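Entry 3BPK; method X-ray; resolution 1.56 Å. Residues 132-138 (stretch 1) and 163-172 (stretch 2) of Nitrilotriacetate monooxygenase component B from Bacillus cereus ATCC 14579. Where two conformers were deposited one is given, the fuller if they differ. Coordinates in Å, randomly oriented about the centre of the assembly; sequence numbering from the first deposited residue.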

# COMPACT_ATOMS: atom_id res chain seq x y z
N ALA B 132 -10.50 -12.93 -12.39
CA ALA B 132 -10.25 -12.61 -10.98
C ALA B 132 -11.20 -13.35 -10.05
O ALA B 132 -12.39 -13.53 -10.38
CB ALA B 132 -10.39 -11.11 -10.75
N ASN B 133 -10.69 -13.75 -8.88
CA ASN B 133 -11.50 -14.36 -7.83
C ASN B 133 -12.11 -13.30 -6.88
O ASN B 133 -13.08 -13.56 -6.18
CB ASN B 133 -10.66 -15.41 -7.08
CG ASN B 133 -10.32 -16.62 -7.97
OD1 ASN B 133 -11.14 -17.52 -8.11
ND2 ASN B 133 -9.13 -16.63 -8.59
N ILE B 134 -11.49 -12.11 -6.82
CA ILE B 134 -12.07 -11.02 -6.05
C ILE B 134 -11.87 -9.77 -6.88
O ILE B 134 -10.76 -9.49 -7.39
CB ILE B 134 -11.37 -10.81 -4.66
CG1 ILE B 134 -11.46 -12.07 -3.79
CG2 ILE B 134 -12.00 -9.55 -3.92
CD1 ILE B 134 -10.66 -11.97 -2.47
N ARG B 135 -12.96 -9.04 -7.07
CA ARG B 135 -12.85 -7.72 -7.69
C ARG B 135 -13.80 -6.73 -7.08
O ARG B 135 -14.83 -7.09 -6.47
CB ARG B 135 -13.00 -7.82 -9.19
CG ARG B 135 -14.42 -8.03 -9.68
CD ARG B 135 -14.46 -8.13 -11.23
NE ARG B 135 -15.84 -8.01 -11.66
CZ ARG B 135 -16.76 -8.98 -11.59
NH1 ARG B 135 -16.45 -10.21 -11.19
NH2 ARG B 135 -18.00 -8.70 -11.94
N MSE B 136 -13.44 -5.46 -7.23
CA MSE B 136 -14.15 -4.38 -6.57
C MSE B 136 -14.46 -3.30 -7.56
O MSE B 136 -13.55 -2.73 -8.18
CB MSE B 136 -13.24 -3.78 -5.48
CG MSE B 136 -13.02 -4.77 -4.30
SE MSE B 136 -11.56 -4.23 -3.14
CE MSE B 136 -10.15 -4.90 -4.30
N GLU B 137 -15.75 -3.00 -7.72
CA GLU B 137 -16.15 -1.88 -8.58
C GLU B 137 -15.90 -0.64 -7.76
O GLU B 137 -16.36 -0.56 -6.59
CB GLU B 137 -17.64 -1.96 -8.92
CG GLU B 137 -18.02 -3.21 -9.70
CD GLU B 137 -19.51 -3.28 -10.02
OE1 GLU B 137 -20.16 -2.21 -10.13
OE2 GLU B 137 -19.99 -4.42 -10.21
N CYS B 138 -15.17 0.30 -8.37
CA CYS B 138 -14.87 1.55 -7.67
C CYS B 138 -15.37 2.80 -8.38
O CYS B 138 -15.37 2.87 -9.63
CB CYS B 138 -13.37 1.71 -7.49
SG CYS B 138 -12.65 0.44 -6.41
N VAL B 163 -17.92 0.29 -4.47
CA VAL B 163 -19.40 0.32 -4.53
C VAL B 163 -20.00 -1.09 -4.74
O VAL B 163 -21.21 -1.27 -4.57
CB VAL B 163 -19.92 1.32 -5.56
CG1 VAL B 163 -19.53 2.73 -5.13
CG2 VAL B 163 -19.37 0.99 -6.98
N ARG B 164 -19.15 -2.06 -5.09
CA ARG B 164 -19.57 -3.47 -5.14
C ARG B 164 -18.37 -4.37 -4.97
O ARG B 164 -17.32 -4.11 -5.57
CB ARG B 164 -20.26 -3.80 -6.47
CG ARG B 164 -21.05 -5.12 -6.42
CD ARG B 164 -22.27 -4.93 -5.50
NE ARG B 164 -23.47 -4.46 -6.20
CZ ARG B 164 -24.16 -3.37 -5.91
NH1 ARG B 164 -23.75 -2.53 -4.95
NH2 ARG B 164 -25.28 -3.09 -6.61
N PHE B 165 -18.53 -5.40 -4.14
CA PHE B 165 -17.54 -6.45 -4.01
C PHE B 165 -18.07 -7.66 -4.77
O PHE B 165 -19.28 -7.95 -4.69
CB PHE B 165 -17.38 -6.91 -2.58
CG PHE B 165 -16.66 -5.96 -1.68
CD1 PHE B 165 -15.26 -5.93 -1.65
CD2 PHE B 165 -17.37 -5.15 -0.79
CE1 PHE B 165 -14.58 -5.10 -0.74
CE2 PHE B 165 -16.70 -4.31 0.09
CZ PHE B 165 -15.30 -4.29 0.11
N HIS B 166 -17.19 -8.37 -5.48
CA HIS B 166 -17.50 -9.65 -6.13
C HIS B 166 -16.47 -10.64 -5.61
O HIS B 166 -15.27 -10.41 -5.77
CB HIS B 166 -17.35 -9.55 -7.63
CG HIS B 166 -18.27 -8.56 -8.27
ND1 HIS B 166 -19.58 -8.87 -8.60
CD2 HIS B 166 -18.11 -7.25 -8.57
CE1 HIS B 166 -20.16 -7.80 -9.12
NE2 HIS B 166 -19.30 -6.80 -9.10
N VAL B 167 -16.92 -11.71 -4.96
CA VAL B 167 -16.01 -12.63 -4.27
C VAL B 167 -16.34 -14.08 -4.61
O VAL B 167 -17.50 -14.47 -4.49
CB VAL B 167 -16.09 -12.47 -2.73
CG1 VAL B 167 -15.13 -13.44 -2.02
CG2 VAL B 167 -15.84 -10.97 -2.29
N ALA B 168 -15.34 -14.86 -5.01
CA ALA B 168 -15.59 -16.29 -5.31
C ALA B 168 -16.16 -16.99 -4.07
O ALA B 168 -15.62 -16.88 -2.97
CB ALA B 168 -14.31 -16.97 -5.81
N GLU B 169 -17.27 -17.73 -4.26
CA GLU B 169 -17.95 -18.31 -3.11
C GLU B 169 -17.00 -19.26 -2.36
O GLU B 169 -17.05 -19.31 -1.12
CB GLU B 169 -19.24 -19.04 -3.52
CG GLU B 169 -20.09 -19.52 -2.32
CD GLU B 169 -19.71 -20.91 -1.77
OE1 GLU B 169 -18.89 -21.64 -2.39
OE2 GLU B 169 -20.26 -21.29 -0.70
N HIS B 170 -16.14 -19.98 -3.09
CA HIS B 170 -15.24 -20.92 -2.42
C HIS B 170 -14.20 -20.27 -1.49
O HIS B 170 -13.60 -20.98 -0.67
CB HIS B 170 -14.53 -21.87 -3.39
CG HIS B 170 -13.47 -21.22 -4.22
ND1 HIS B 170 -13.75 -20.55 -5.40
CD2 HIS B 170 -12.13 -21.11 -4.04
CE1 HIS B 170 -12.63 -20.06 -5.90
NE2 HIS B 170 -11.63 -20.39 -5.10
N LEU B 171 -14.00 -18.96 -1.65
CA LEU B 171 -13.05 -18.20 -0.81
C LEU B 171 -13.69 -17.57 0.42
O LEU B 171 -13.01 -17.11 1.32
CB LEU B 171 -12.40 -17.05 -1.63
CG LEU B 171 -11.53 -17.53 -2.79
CD1 LEU B 171 -10.96 -16.34 -3.55
CD2 LEU B 171 -10.41 -18.44 -2.28
N TYR B 172 -15.01 -17.52 0.44
CA TYR B 172 -15.70 -16.69 1.42
C TYR B 172 -16.24 -17.58 2.53
O TYR B 172 -16.88 -18.60 2.24
CB TYR B 172 -16.83 -15.97 0.71
CG TYR B 172 -17.62 -15.01 1.56
CD1 TYR B 172 -17.39 -13.63 1.50
CD2 TYR B 172 -18.61 -15.48 2.42
CE1 TYR B 172 -18.12 -12.76 2.26
CE2 TYR B 172 -19.36 -14.60 3.19
CZ TYR B 172 -19.12 -13.23 3.09
OH TYR B 172 -19.86 -12.36 3.86

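The two stretches form an antiparallel β-sheet contact in which a regular backbone ladder is reinforced on one face by a polar cluster centred on His-166 and on the other by apolar side chains. Strands 134-138 and 163-168 run at 169°, and the ladder extends from Ala-168 N to Asn-133 O (2.9 Å) at one end to Val-163 N and Glu-137 O (2.8 Å) at the other. Between them, Arg-135 and His-166 form a reciprocal pair, with Arg-135 N to His-166 O at 3.0 Å and His-166 N to Arg-135 O at 2.9 Å; Glu-137 N also donates to Arg-164 O (2.9 Å).

Arg-135, Glu-137 and His-166 share one face. The imidazole serves two partners at once: His-166 NE2 donates in the ring plane to Glu-137 OE2 (2.7 Å, nearly linear), while the guanidinium of Arg-135 lies flat over the ring, centres 3.9 Å apart and planes at 6°. Buried His-166 thus has NE2 satisfied by the carboxylate and one ring face covered by the guanidinium.

On the opposite face, Met-136, a selenomethionine, packs its CG 3.7 Å from Phe-165 CD1. Farther along, Ile-134 CG1 lies 4.3 Å from both Val-167 CG1 and Leu-171 CD1, so the branched side chains of Ile-134, Val-167 and Leu-171 make loose apolar contacts beside the Met-136 and Phe-165 pair. Together the stretches bury 657 Å².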